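Local coordinates for ThreeFoil (PDB 3PG0), which is a designed, three-fold symmetric beta-trefoil that binds a sodium ion and probably offers sugar-binding sites like those of ricin-type lectins, at residues Ser36-Asp41 against Gln55-Gly60; Tyr29-Arg34 against Trp66-Leu71; Thr47-Asn52 against Gln102-Gly107. All coordinates share one frame; numbering follows the deposited sequence. Where two conformers were deposited one is given.

Overall arrangement
Interaction 2, partly buried, lies nearest the middle of the chain, its centre about 7 Å from the chain centre, where strands 28-33 and 66-72 of the barrel sheet meet through one bridge and a cluster of leucine, tyrosine and tryptophan. Interaction 1, also partly buried, about 11 Å out and nested within the loop that interaction 2 closes, pairs the hairpin strands 39-42 and 53-56; L40 N bonds to L31 O and so ties hairpin to barrel. Interaction 3 is a surface contact about 12 Å out, setting the loop between those hairpin strands against strand 100-103 of the next hairpin. Apolar packing thus gives way outward to amide, carboxylate and metal chemistry.

Interaction 1: Ser36-Asp41 against Gln55-Gly60. With BTB (2-[bis-(2-hydroxy-ethyl)-amino]-2-hydroxymethyl-propane-1,3-diol), chain D.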
loop_
_atom_site.group_PDB
_atom_site.type_symbol
_atom_site.label_atom_id
_atom_site.label_comp_id
_atom_site.label_asym_id
_atom_site.label_seq_id
_atom_site.Cartn_x
_atom_site.Cartn_y
_atom_site.Cartn_z
ATOM N N SER A 36 -5.296 7.004 10.914
ATOM C CA SER A 36 -4.378 6.644 11.992
ATOM C C SER A 36 -3.126 7.499 12.011
ATOM O O SER A 36 -2.472 7.627 13.055
ATOM C CB SER A 36 -3.949 5.186 11.850
ATOM O OG SER A 36 -3.183 5.030 10.663
ATOM N N GLY A 37 -2.784 8.074 10.860
ATOM C CA GLY A 37 -1.551 8.831 10.719
ATOM C C GLY A 37 -0.327 7.923 10.738
ATOM O O GLY A 37 0.820 8.390 10.841
ATOM N N LYS A 38 -0.572 6.624 10.598
ATOM C CA LYS A 38 0.495 5.631 10.590
ATOM C C LYS A 38 0.803 5.138 9.170
ATOM O O LYS A 38 -0.031 5.248 8.265
ATOM C CB LYS A 38 0.150 4.481 11.536
ATOM C CG LYS A 38 -0.003 4.973 12.992
ATOM C CD LYS A 38 -0.257 3.843 13.966
ATOM C CE LYS A 38 -0.376 4.386 15.383
ATOM N NZ LYS A 38 -0.548 3.297 16.374
ATOM N N ALA A 39 2.007 4.606 8.988
ATOM C CA ALA A 39 2.586 4.410 7.670
ATOM C C ALA A 39 2.457 2.993 7.124
ATOM O O ALA A 39 2.440 2.016 7.876
ATOM C CB ALA A 39 4.083 4.825 7.705
ATOM N N LEU A 40 2.387 2.904 5.801
ATOM C CA LEU A 40 2.462 1.638 5.095
ATOM C C LEU A 40 3.846 1.021 5.296
ATOM O O LEU A 40 4.868 1.641 4.982
ATOM C CB LEU A 40 2.185 1.877 3.611
ATOM C CG LEU A 40 1.921 0.653 2.737
ATOM C CD1 LEU A 40 0.585 0.010 3.122
ATOM C CD2 LEU A 40 1.919 1.089 1.271
ATOM N N ASP A 41 3.872 -0.211 5.799
ATOM C CA ASP A 41 5.073 -0.770 6.398
ATOM C C ASP A 41 5.229 -2.251 6.034
ATOM O O ASP A 41 4.277 -3.021 6.151
ATOM C CB ASP A 41 4.939 -0.569 7.918
ATOM C CG ASP A 41 6.094 -1.156 8.717
ATOM O OD1 ASP A 41 6.366 -2.376 8.618
ATOM O OD2 ASP A 41 6.702 -0.395 9.490
ATOM N N GLN A 55 0.277 -1.554 8.922
ATOM C CA GLN A 55 0.401 -0.151 9.276
ATOM C C GLN A 55 1.273 -0.049 10.520
ATOM O O GLN A 55 1.208 -0.903 11.397
ATOM C CB GLN A 55 -0.986 0.443 9.504
ATOM C CG GLN A 55 -1.154 1.196 10.779
ATOM C CD GLN A 55 -2.584 1.640 10.998
ATOM O OE1 GLN A 55 -3.152 2.407 10.199
ATOM N NE2 GLN A 55 -3.183 1.163 12.086
ATOM N N TYR A 56 2.127 0.961 10.580
ATOM C CA TYR A 56 2.993 1.111 11.741
ATOM C C TYR A 56 3.450 2.557 11.886
ATOM O O TYR A 56 3.652 3.258 10.895
ATOM C CB TYR A 56 4.205 0.165 11.645
ATOM C CG TYR A 56 4.787 -0.262 12.984
ATOM C CD1 TYR A 56 4.364 -1.436 13.598
ATOM C CD2 TYR A 56 5.774 0.488 13.607
ATOM C CE1 TYR A 56 4.899 -1.835 14.817
ATOM C CE2 TYR A 56 6.309 0.095 14.814
ATOM C CZ TYR A 56 5.869 -1.060 15.416
ATOM O OH TYR A 56 6.410 -1.445 16.627
ATOM N N SER A 57 3.604 3.007 13.127
ATOM C CA SER A 57 4.129 4.344 13.366
ATOM C C SER A 57 5.398 4.582 12.542
ATOM O O SER A 57 6.294 3.736 12.514
ATOM C CB SER A 57 4.448 4.523 14.847
ATOM O OG SER A 57 3.260 4.527 15.610
ATOM N N TYR A 58 5.480 5.744 11.899
ATOM C CA TYR A 58 6.602 6.040 11.006
ATOM C C TYR A 58 7.887 6.331 11.780
ATOM O O TYR A 58 7.910 7.208 12.650
ATOM C CB TYR A 58 6.283 7.228 10.096
ATOM C CG TYR A 58 7.284 7.384 8.984
ATOM C CD1 TYR A 58 7.305 6.477 7.935
ATOM C CD2 TYR A 58 8.220 8.419 8.982
ATOM C CE1 TYR A 58 8.208 6.588 6.906
ATOM C CE2 TYR A 58 9.143 8.539 7.950
ATOM C CZ TYR A 58 9.130 7.625 6.913
ATOM O OH TYR A 58 10.042 7.733 5.882
ATOM N N SER A 59 8.951 5.601 11.441
ATOM C CA SER A 59 10.260 5.767 12.069
ATOM C C SER A 59 11.320 6.190 11.052
ATOM O O SER A 59 12.475 6.439 11.416
ATOM C CB SER A 59 10.701 4.446 12.696
ATOM O OG SER A 59 10.966 3.490 11.674
ATOM N N GLY A 60 10.942 6.236 9.780
ATOM C CA GLY A 60 11.881 6.525 8.706
ATOM C C GLY A 60 12.617 5.281 8.226
ATOM O O GLY A 60 13.586 5.360 7.465
HETATM C C1 BTB D . 9.820 -2.476 15.141
HETATM O O1 BTB D . 9.622 -1.264 15.729
HETATM C C2 BTB D . 10.243 -2.287 13.682
HETATM C C3 BTB D . 11.269 -1.190 13.595
HETATM O O3 BTB D . 12.487 -1.640 13.991
HETATM C C4 BTB D . 10.809 -3.573 13.222
HETATM O O4 BTB D . 11.369 -3.429 11.904
HETATM N N BTB D . 9.023 -1.926 12.835
HETATM C C5 BTB D . 8.031 -2.999 12.958
HETATM C C6 BTB D . 7.055 -2.882 11.840
HETATM O O6 BTB D . 7.613 -3.382 10.615
HETATM C C7 BTB D . 9.415 -1.796 11.465
HETATM C C8 BTB D . 8.929 -0.518 10.820
HETATM O O8 BTB D . 9.334 0.552 11.587
HETATM O O HOH W 1 3.313 7.726 12.209
#
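A39 and Y56 form an antiparallel hydrogen-bonded pair, A39 N to Y56 O and Y56 N to A39 O both at 2.9 Å, and L40 with Q55 makes the adjoining non-hydrogen-bonded pair of hairpin 39-42/53-56. Past the bridges, water 1 links G37 O to Y58 N. Q55, extended beyond CG, brings CG to 3.6 Å from K38 CB. Q55 OE1 accepts from S36 OG at 2.7 Å, a donor lying 60° out of the carbonyl plane. With chi1 at 66°, between backbone N and carbonyl carbon, S36 OG also accepts from K38 N at 3.1 Å, an ST turn. Q55 NE2 is gripped by S140 O and S142 O. In the conformer given, the extended K38 chain runs alongside S57 and delivers NZ to T141 O. A39 CB touches the Y58 ring at its edge, 3.6 Å from Y58 CD1. D41 OD1 accepts at 2.6 Å from O6 of BTB, a buffer molecule probably from the crystallisation liquor, while D41 OD2 is bonded to Q64 NE2. BTB C6 sits over one face of the Y56 ring. A carboxylate and an aromatic face engaging one polyol resemble the way a lectin might hold a sugar, though this hint rests on a buffer molecule alone.

Interaction 2: Tyr29-Arg34 against Trp66-Leu71; sequences YKLVAR and WRLVDL
Y29 and W66 make the one bridge between the two segments, an antiparallel hydrogen-bonded pair, and the strands 29-33 and 66-71 then swing apart, their axes 99° from each other and 6.3 Å apart at closest approach. Two backbone bonds close the pair: Y29 N to W66 O at 2.8 Å and W66 N to Y29 O at 2.9 Å. Both side chains leave on the same face of the sheet. L31 CD1 packs against the root of the tryptophan, 4.0 Å from W66 CB, and lies oblique to the indole, while Y29 O sits at the edge of that ring. The nearly crosswise strands belong to the six-stranded antiparallel sheet that forms the barrel of a beta-trefoil. W66 reaches from it to hairpin 39-42/53-56, its NE1 donating to L40 O. Next to the bridge, L68 in the conformer given crosses Y29 at about a right angle: L68 CD2 lies over one face of the phenol, and L68 CD1 is 4.1 Å from Y29 CD2. The ring is brought there by a chi1 of -71°, which sets CG beside the backbone N. In the same conformer, L31 CD1 and L68 CD1 come within 4.3 Å of each other across the angle between the strands. L78 of strand 75-80 and L162 of strand 160-164 each touch both of these leucines, extending the apolar cluster to the flanking barrel strands.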
loop_
_atom_site.group_PDB
_atom_site.type_symbol
_atom_site.label_atom_id
_atom_site.label_comp_id
_atom_site.label_asym_id
_atom_site.label_seq_id
_atom_site.Cartn_x
_atom_site.Cartn_y
_atom_site.Cartn_z
ATOM N N TYR A 29 8.518 7.922 -1.100
ATOM C CA TYR A 29 7.360 8.456 -0.404
ATOM C C TYR A 29 7.057 7.641 0.837
ATOM O O TYR A 29 7.355 6.445 0.904
ATOM C CB TYR A 29 6.113 8.376 -1.304
ATOM C CG TYR A 29 6.103 9.332 -2.458
ATOM C CD1 TYR A 29 5.446 10.556 -2.363
ATOM C CD2 TYR A 29 6.749 9.021 -3.644
ATOM C CE1 TYR A 29 5.437 11.442 -3.416
ATOM C CE2 TYR A 29 6.741 9.903 -4.706
ATOM C CZ TYR A 29 6.085 11.111 -4.581
ATOM O OH TYR A 29 6.072 11.999 -5.629
ATOM N N LYS A 30 6.482 8.281 1.842
ATOM C CA LYS A 30 5.783 7.505 2.842
ATOM C C LYS A 30 4.306 7.616 2.511
ATOM O O LYS A 30 3.855 8.611 1.930
ATOM C CB LYS A 30 6.108 7.924 4.285
ATOM C CG LYS A 30 5.637 9.297 4.746
ATOM C CD LYS A 30 5.756 9.384 6.283
ATOM C CE LYS A 30 5.151 10.669 6.864
ATOM N NZ LYS A 30 5.021 10.614 8.373
ATOM N N LEU A 31 3.566 6.562 2.830
ATOM C CA LEU A 31 2.131 6.553 2.624
ATOM C C LEU A 31 1.482 6.443 3.984
ATOM O O LEU A 31 1.676 5.449 4.688
ATOM C CB LEU A 31 1.700 5.383 1.716
ATOM C CG LEU A 31 1.937 5.606 0.223
ATOM C CD1 LEU A 31 3.390 5.445 -0.090
ATOM C CD2 LEU A 31 1.117 4.626 -0.607
ATOM N N VAL A 32 0.716 7.471 4.349
ATOM C CA VAL A 32 0.169 7.597 5.697
ATOM C C VAL A 32 -1.349 7.499 5.638
ATOM O O VAL A 32 -1.996 8.250 4.904
ATOM C CB VAL A 32 0.564 8.954 6.323
ATOM C CG1 VAL A 32 -0.037 9.104 7.713
ATOM C CG2 VAL A 32 2.077 9.080 6.376
ATOM N N ALA A 33 -1.911 6.563 6.397
ATOM C CA ALA A 33 -3.366 6.403 6.433
ATOM C C ALA A 33 -4.017 7.590 7.127
ATOM O O ALA A 33 -3.540 8.069 8.168
ATOM C CB ALA A 33 -3.749 5.101 7.121
ATOM N N ARG A 34 -5.121 8.057 6.556
ATOM C CA ARG A 34 -5.772 9.266 7.054
ATOM C C ARG A 34 -6.298 9.095 8.468
ATOM O O ARG A 34 -6.206 10.013 9.289
ATOM C CB ARG A 34 -6.905 9.665 6.113
ATOM C CG ARG A 34 -7.615 10.937 6.517
ATOM C CD ARG A 34 -8.609 11.393 5.459
ATOM N NE ARG A 34 -9.213 12.666 5.858
ATOM C CZ ARG A 34 -10.036 13.383 5.095
ATOM N NH1 ARG A 34 -10.363 12.961 3.884
ATOM N NH2 ARG A 34 -10.529 14.533 5.544
ATOM N N TRP A 66 8.579 3.998 -0.015
ATOM C CA TRP A 66 8.084 3.372 -1.225
ATOM C C TRP A 66 8.416 4.219 -2.434
ATOM O O TRP A 66 8.214 5.434 -2.429
ATOM C CB TRP A 66 6.561 3.189 -1.131
ATOM C CG TRP A 66 6.161 2.302 0.025
ATOM C CD1 TRP A 66 5.957 2.677 1.333
ATOM C CD2 TRP A 66 5.950 0.890 -0.026
ATOM N NE1 TRP A 66 5.630 1.575 2.090
ATOM C CE2 TRP A 66 5.606 0.467 1.276
ATOM C CE3 TRP A 66 6.000 -0.060 -1.054
ATOM C CZ2 TRP A 66 5.323 -0.866 1.579
ATOM C CZ3 TRP A 66 5.716 -1.386 -0.754
ATOM C CH2 TRP A 66 5.387 -1.778 0.549
ATOM N N ARG A 67 8.945 3.573 -3.463
ATOM C CA ARG A 67 9.161 4.246 -4.734
ATOM C C ARG A 67 7.901 4.093 -5.565
ATOM O O ARG A 67 7.452 2.969 -5.815
ATOM C CB ARG A 67 10.366 3.640 -5.468
ATOM C CG ARG A 67 11.064 4.624 -6.405
ATOM C CD ARG A 67 12.404 4.093 -6.927
ATOM N NE ARG A 67 12.236 3.235 -8.099
ATOM N N LEU A 68 7.329 5.214 -6.011
ATOM C CA LEU A 68 6.133 5.195 -6.858
ATOM C C LEU A 68 6.495 5.220 -8.341
ATOM O O LEU A 68 6.775 6.281 -8.916
ATOM C CB LEU A 68 5.218 6.374 -6.540
ATOM C CG LEU A 68 4.022 6.096 -5.630
ATOM C CD1 LEU A 68 4.456 5.638 -4.242
ATOM C CD2 LEU A 68 3.151 7.342 -5.537
ATOM N N VAL A 69 6.461 4.044 -8.954
ATOM C CA VAL A 69 6.977 3.843 -10.288
ATOM C C VAL A 69 5.851 3.849 -11.306
ATOM O O VAL A 69 4.991 2.963 -11.293
ATOM C CB VAL A 69 7.763 2.524 -10.355
ATOM C CG1 VAL A 69 8.304 2.301 -11.765
ATOM C CG2 VAL A 69 8.898 2.530 -9.317
ATOM N N ASP A 70 5.863 4.864 -12.174
ATOM C CA ASP A 70 4.829 5.092 -13.171
ATOM C C ASP A 70 4.876 4.024 -14.253
ATOM O O ASP A 70 5.901 3.835 -14.901
ATOM C CB ASP A 70 5.044 6.478 -13.804
ATOM C CG ASP A 70 3.871 6.931 -14.646
ATOM O OD1 ASP A 70 2.940 6.130 -14.871
ATOM O OD2 ASP A 70 3.888 8.100 -15.094
ATOM N N LEU A 71 3.760 3.328 -14.440
ATOM C CA LEU A 71 3.657 2.275 -15.448
ATOM C C LEU A 71 2.862 2.755 -16.654
ATOM O O LEU A 71 2.704 2.019 -17.619
ATOM C CB LEU A 71 2.981 1.029 -14.862
ATOM C CG LEU A 71 3.676 0.346 -13.681
ATOM C CD1 LEU A 71 2.858 -0.831 -13.145
ATOM C CD2 LEU A 71 5.067 -0.143 -14.094
#

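Interaction 3: Thr47-Asn52 against Gln102-Gly107. With NA (sodium ion), chain G.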
loop_
_atom_site.group_PDB
_atom_site.type_symbol
_atom_site.label_atom_id
_atom_site.label_comp_id
_atom_site.label_asym_id
_atom_site.label_seq_id
_atom_site.Cartn_x
_atom_site.Cartn_y
_atom_site.Cartn_z
ATOM N N THR A 47 12.864 -8.804 3.906
ATOM C CA THR A 47 12.967 -8.650 2.451
ATOM C C THR A 47 12.280 -9.799 1.707
ATOM O O THR A 47 12.323 -9.864 0.469
ATOM C CB THR A 47 14.443 -8.538 1.978
ATOM O OG1 THR A 47 15.112 -9.801 2.128
ATOM C CG2 THR A 47 15.188 -7.449 2.749
ATOM N N SER A 48 11.643 -10.703 2.446
ATOM C CA SER A 48 11.109 -11.936 1.851
ATOM C C SER A 48 9.937 -11.740 0.891
ATOM O O SER A 48 9.037 -10.929 1.145
ATOM C CB SER A 48 10.629 -12.897 2.945
ATOM O OG SER A 48 11.701 -13.334 3.760
ATOM N N ASP A 49 9.923 -12.532 -0.176
ATOM C CA ASP A 49 8.688 -12.728 -0.918
ATOM C C ASP A 49 7.623 -13.190 0.065
ATOM O O ASP A 49 7.827 -14.162 0.808
ATOM C CB ASP A 49 8.870 -13.791 -1.997
ATOM C CG ASP A 49 9.680 -13.296 -3.165
ATOM O OD1 ASP A 49 9.614 -12.086 -3.459
ATOM O OD2 ASP A 49 10.358 -14.122 -3.808
ATOM N N GLY A 50 6.493 -12.488 0.074
ATOM C CA GLY A 50 5.368 -12.841 0.922
ATOM C C GLY A 50 5.328 -12.153 2.282
ATOM O O GLY A 50 4.372 -12.360 3.047
ATOM N N ALA A 51 6.339 -11.345 2.602
ATOM C CA ALA A 51 6.313 -10.619 3.877
ATOM C C ALA A 51 5.068 -9.756 3.940
ATOM O O ALA A 51 4.645 -9.189 2.936
ATOM C CB ALA A 51 7.557 -9.758 4.043
ATOM N N ASN A 52 4.475 -9.662 5.124
ATOM C CA ASN A 52 3.190 -8.984 5.258
ATOM C C ASN A 52 3.348 -7.472 5.242
ATOM O O ASN A 52 4.337 -6.946 5.742
ATOM C CB ASN A 52 2.508 -9.400 6.553
ATOM C CG ASN A 52 1.020 -9.086 6.547
ATOM O OD1 ASN A 52 0.404 -9.036 5.493
ATOM N ND2 ASN A 52 0.451 -8.831 7.713
ATOM N N GLN A 102 4.271 -7.997 0.276
ATOM C CA GLN A 102 5.275 -7.611 -0.708
ATOM C C GLN A 102 5.706 -8.865 -1.453
ATOM O O GLN A 102 5.712 -9.958 -0.893
ATOM C CB GLN A 102 6.478 -6.934 -0.043
ATOM C CG GLN A 102 7.606 -7.879 0.246
ATOM C CD GLN A 102 8.813 -7.249 0.928
ATOM O OE1 GLN A 102 9.067 -6.042 0.837
ATOM N NE2 GLN A 102 9.561 -8.085 1.622
ATOM N N TYR A 103 6.038 -8.714 -2.726
ATOM C CA TYR A 103 6.499 -9.857 -3.506
ATOM C C TYR A 103 7.322 -9.333 -4.657
ATOM O O TYR A 103 7.073 -8.228 -5.146
ATOM C CB TYR A 103 5.306 -10.672 -4.047
ATOM C CG TYR A 103 5.592 -12.162 -4.141
ATOM C CD1 TYR A 103 5.219 -13.016 -3.107
ATOM C CD2 TYR A 103 6.256 -12.711 -5.242
ATOM C CE1 TYR A 103 5.485 -14.369 -3.160
ATOM C CE2 TYR A 103 6.525 -14.081 -5.301
ATOM C CZ TYR A 103 6.129 -14.898 -4.252
ATOM O OH TYR A 103 6.380 -16.259 -4.265
ATOM N N SER A 104 8.307 -10.115 -5.094
ATOM C CA SER A 104 9.071 -9.741 -6.272
ATOM C C SER A 104 8.121 -9.373 -7.403
ATOM O O SER A 104 7.115 -10.056 -7.627
ATOM C CB SER A 104 9.979 -10.892 -6.698
ATOM O OG SER A 104 10.931 -11.161 -5.688
ATOM N N TYR A 105 8.439 -8.289 -8.104
ATOM C CA TYR A 105 7.584 -7.807 -9.181
ATOM C C TYR A 105 7.701 -8.696 -10.413
ATOM O O TYR A 105 8.811 -8.997 -10.875
ATOM C CB TYR A 105 7.949 -6.368 -9.558
ATOM C CG TYR A 105 6.946 -5.716 -10.492
ATOM C CD1 TYR A 105 5.685 -5.364 -10.042
ATOM C CD2 TYR A 105 7.267 -5.443 -11.823
ATOM C CE1 TYR A 105 4.771 -4.767 -10.873
ATOM C CE2 TYR A 105 6.346 -4.839 -12.670
ATOM C CZ TYR A 105 5.095 -4.508 -12.185
ATOM O OH TYR A 105 4.164 -3.908 -13.007
ATOM N N SER A 106 6.557 -9.108 -10.946
ATOM C CA SER A 106 6.524 -9.871 -12.190
ATOM C C SER A 106 5.556 -9.269 -13.203
ATOM O O SER A 106 5.278 -9.878 -14.234
ATOM C CB SER A 106 6.182 -11.338 -11.928
ATOM O OG SER A 106 4.912 -11.467 -11.313
ATOM N N GLY A 107 5.055 -8.068 -12.916
ATOM C CA GLY A 107 4.146 -7.392 -13.824
ATOM C C GLY A 107 2.690 -7.811 -13.713
ATOM O O GLY A 107 1.870 -7.461 -14.564
HETATM NA NA NA G . -1.269 -7.294 4.883
HETATM O O HOH W 2 9.712 -16.628 -4.837
#
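G50 N donates to Q102 O at 2.8 Å, and Q102 N donates to A51 O at 2.9 Å, so both polar backbone atoms of Q102 are taken by the loop. G50 is the third residue of a type II beta turn, S48 to A51, closed by A51 N on S48 O. Amide bonding adds a second grip. The side chain of Q102, extended beyond CG, sends NE2 to S48 O at 2.9 Å; S48 O lies close to the plane of the Q102 amide, while NE2 stands well above the S48 carbonyl plane. A51 N and Q102 NE2 reach S48 O from opposite faces of its carbonyl. S48 O and S46 O at NE2, with S83 OG at OE1, fix the rotation of the Q102 amide. In the beta-trefoil, the contact sets the loop between strands 39-42 and 53-56 of one hairpin against strand 100-103 of the next. Carboxylate bonding centres on D49 OD1, which takes S104 N at 2.9 Å and, in the conformer given, S104 OG at 2.7 Å on its syn lone pair. Stacking accompanies it: with chi1 at -74°, D49 CG stands beside the backbone N and the carboxylate lies 11° from parallel to the Y103 ring. D49 CB makes a CH-pi contact over one face of the Y103 ring, 3.7 Å from the centroid. Water 2 donates to D49 OD2 and touches Y103 OH weakly. N52 OD1 binds the sodium ion at 2.5 Å, joined by OD1 of N99 and N146 and by O of V53, V100 and V147, a three-plus-three set matching the protein's three-fold symmetry.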